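Local coordinates for short chain dehydrogenase (Leptospira borgpetersenii serovar Hardjo-bovis, PDB 6UH2), which binds NAD and probably acts as an oxidoreductase on CH-OH groups, as other short-chain dehydrogenases/reductases do, at residues Q130-F133 with R134-E138. Numbering follows the deposited sequence.
Sequences QYTF and RLWKE
Four successive i to i+4 backbone hydrogen bonds join Gln130-Phe133 to Arg134-Lys137 in one regular alpha-helical run, from Arg134 N to Gln130 O (3.0 Å) through Lys137 N to Phe133 O (2.9 Å). One turn apart, the side chains of Thr132 and Trp136 run alongside each other in the same direction. The methyl CG2 of Thr132 sits over one face of the indole, 3.2 Å from the centroid of the Trp136 six-membered ring and 11° off its normal. This is a close CH-pi contact. The Thr132 torsion (chi1 -61°) keeps OG1 beside the backbone N and swings CG2 anti to it, over the indole. OG1 is hydrogen-bonded to Leu128 O. Trp136 NE1 is hydrogen-bonded to Pro91 O, which holds the five-membered ring of the indole at its N-H. The residues belong to the C-terminal end of helix 111-139, which flanks the parallel sheet of the Rossmann-type SDR fold. Helix 74-86 packs alongside, with Phe81 against Thr132. On another side of the helix, the Lys137 chain passes the Phe133 ring obliquely, its CD 4.0 Å from Phe133 CE2. Tyr194 meets the same ring edge-to-face. Arg134 lays its CG 3.3 Å from Gln130 O, and its CD 4.2 Å from Gln130 CG. Gln130 OE1 accepts a hydrogen bond from Arg74 NH2.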
loop_
_atom_site.group_PDB
_atom_site.type_symbol
_atom_site.label_atom_id
_atom_site.label_comp_id
_atom_site.label_asym_id
_atom_site.label_seq_id
_atom_site.Cartn_x
_atom_site.Cartn_y
_atom_site.Cartn_z
ATOM N N GLN B 130 -12.191 19.883 1.560
ATOM C CA GLN B 130 -12.410 21.002 2.474
ATOM C C GLN B 130 -13.762 20.892 3.179
ATOM O O GLN B 130 -13.853 21.079 4.401
ATOM C CB GLN B 130 -12.302 22.333 1.723
ATOM C CG GLN B 130 -12.493 23.553 2.640
ATOM C CD GLN B 130 -12.591 24.863 1.881
ATOM O OE1 GLN B 130 -13.476 25.043 1.046
ATOM N NE2 GLN B 130 -11.665 25.779 2.152
ATOM N N TYR B 131 -14.830 20.599 2.429
ATOM C CA TYR B 131 -16.130 20.420 3.065
ATOM C C TYR B 131 -16.126 19.219 3.996
ATOM O O TYR B 131 -16.730 19.257 5.072
ATOM C CB TYR B 131 -17.234 20.284 2.010
ATOM C CG TYR B 131 -17.705 21.647 1.589
ATOM C CD1 TYR B 131 -18.713 22.307 2.285
ATOM C CD2 TYR B 131 -17.090 22.305 0.541
ATOM C CE1 TYR B 131 -19.108 23.588 1.923
ATOM C CE2 TYR B 131 -17.474 23.575 0.176
ATOM C CZ TYR B 131 -18.479 24.215 0.862
ATOM O OH TYR B 131 -18.834 25.494 0.468
ATOM N N THR B 132 -15.440 18.147 3.606
ATOM C CA THR B 132 -15.411 16.944 4.431
ATOM C C THR B 132 -14.590 17.162 5.700
ATOM O O THR B 132 -15.020 16.785 6.798
ATOM C CB THR B 132 -14.860 15.778 3.602
ATOM O OG1 THR B 132 -15.725 15.563 2.481
ATOM C CG2 THR B 132 -14.824 14.533 4.415
ATOM N N PHE B 133 -13.419 17.795 5.568
ATOM C CA PHE B 133 -12.605 18.136 6.736
ATOM C C PHE B 133 -13.376 18.999 7.731
ATOM O O PHE B 133 -13.387 18.715 8.934
ATOM C CB PHE B 133 -11.327 18.855 6.301
ATOM C CG PHE B 133 -10.489 19.341 7.450
ATOM C CD1 PHE B 133 -9.688 18.457 8.161
ATOM C CD2 PHE B 133 -10.514 20.676 7.832
ATOM C CE1 PHE B 133 -8.916 18.903 9.225
ATOM C CE2 PHE B 133 -9.738 21.126 8.888
ATOM C CZ PHE B 133 -8.938 20.236 9.583
ATOM N N ARG B 134 -14.012 20.070 7.248
ATOM C CA ARG B 134 -14.747 20.956 8.145
ATOM C C ARG B 134 -15.862 20.214 8.878
ATOM O O ARG B 134 -16.069 20.419 10.082
ATOM C CB ARG B 134 -15.303 22.146 7.358
ATOM C CG ARG B 134 -14.228 23.144 6.919
ATOM C CD ARG B 134 -14.795 24.302 6.085
ATOM N NE ARG B 134 -15.907 24.964 6.752
ATOM C CZ ARG B 134 -15.790 26.023 7.548
ATOM N NH1 ARG B 134 -14.598 26.558 7.782
ATOM N NH2 ARG B 134 -16.870 26.548 8.109
ATOM N N LEU B 135 -16.582 19.337 8.176
ATOM C CA LEU B 135 -17.683 18.614 8.810
ATOM C C LEU B 135 -17.171 17.611 9.839
ATOM O O LEU B 135 -17.713 17.523 10.950
ATOM C CB LEU B 135 -18.529 17.919 7.742
ATOM C CG LEU B 135 -19.706 17.039 8.193
ATOM C CD1 LEU B 135 -20.812 17.857 8.885
ATOM C CD2 LEU B 135 -20.254 16.248 7.001
ATOM N N TRP B 136 -16.129 16.847 9.490
ATOM C CA TRP B 136 -15.570 15.872 10.425
ATOM C C TRP B 136 -15.003 16.547 11.666
ATOM O O TRP B 136 -15.233 16.099 12.797
ATOM C CB TRP B 136 -14.478 15.060 9.741
ATOM C CG TRP B 136 -14.990 14.069 8.770
ATOM C CD1 TRP B 136 -16.276 13.643 8.625
ATOM C CD2 TRP B 136 -14.219 13.374 7.794
ATOM N NE1 TRP B 136 -16.354 12.714 7.607
ATOM C CE2 TRP B 136 -15.101 12.524 7.089
ATOM C CE3 TRP B 136 -12.862 13.378 7.452
ATOM C CZ2 TRP B 136 -14.666 11.681 6.058
ATOM C CZ3 TRP B 136 -12.431 12.548 6.418
ATOM C CH2 TRP B 136 -13.333 11.718 5.733
ATOM N N LYS B 137 -14.241 17.624 11.464
ATOM C CA LYS B 137 -13.680 18.372 12.587
ATOM C C LYS B 137 -14.777 18.852 13.526
ATOM O O LYS B 137 -14.615 18.835 14.753
ATOM C CB LYS B 137 -12.854 19.544 12.050
ATOM C CG LYS B 137 -12.246 20.468 13.099
ATOM C CD LYS B 137 -11.538 21.625 12.408
ATOM C CE LYS B 137 -11.110 22.700 13.391
ATOM N NZ LYS B 137 -10.604 23.901 12.674
ATOM N N GLU B 138 -15.915 19.254 12.966
ATOM C CA GLU B 138 -17.001 19.772 13.785
ATOM C C GLU B 138 -17.710 18.655 14.541
ATOM O O GLU B 138 -18.117 18.840 15.694
ATOM C CB GLU B 138 -17.979 20.534 12.898
ATOM C CG GLU B 138 -19.164 21.108 13.623
ATOM C CD GLU B 138 -20.224 21.579 12.666
ATOM O OE1 GLU B 138 -19.952 22.521 11.892
ATOM O OE2 GLU B 138 -21.324 20.990 12.668
#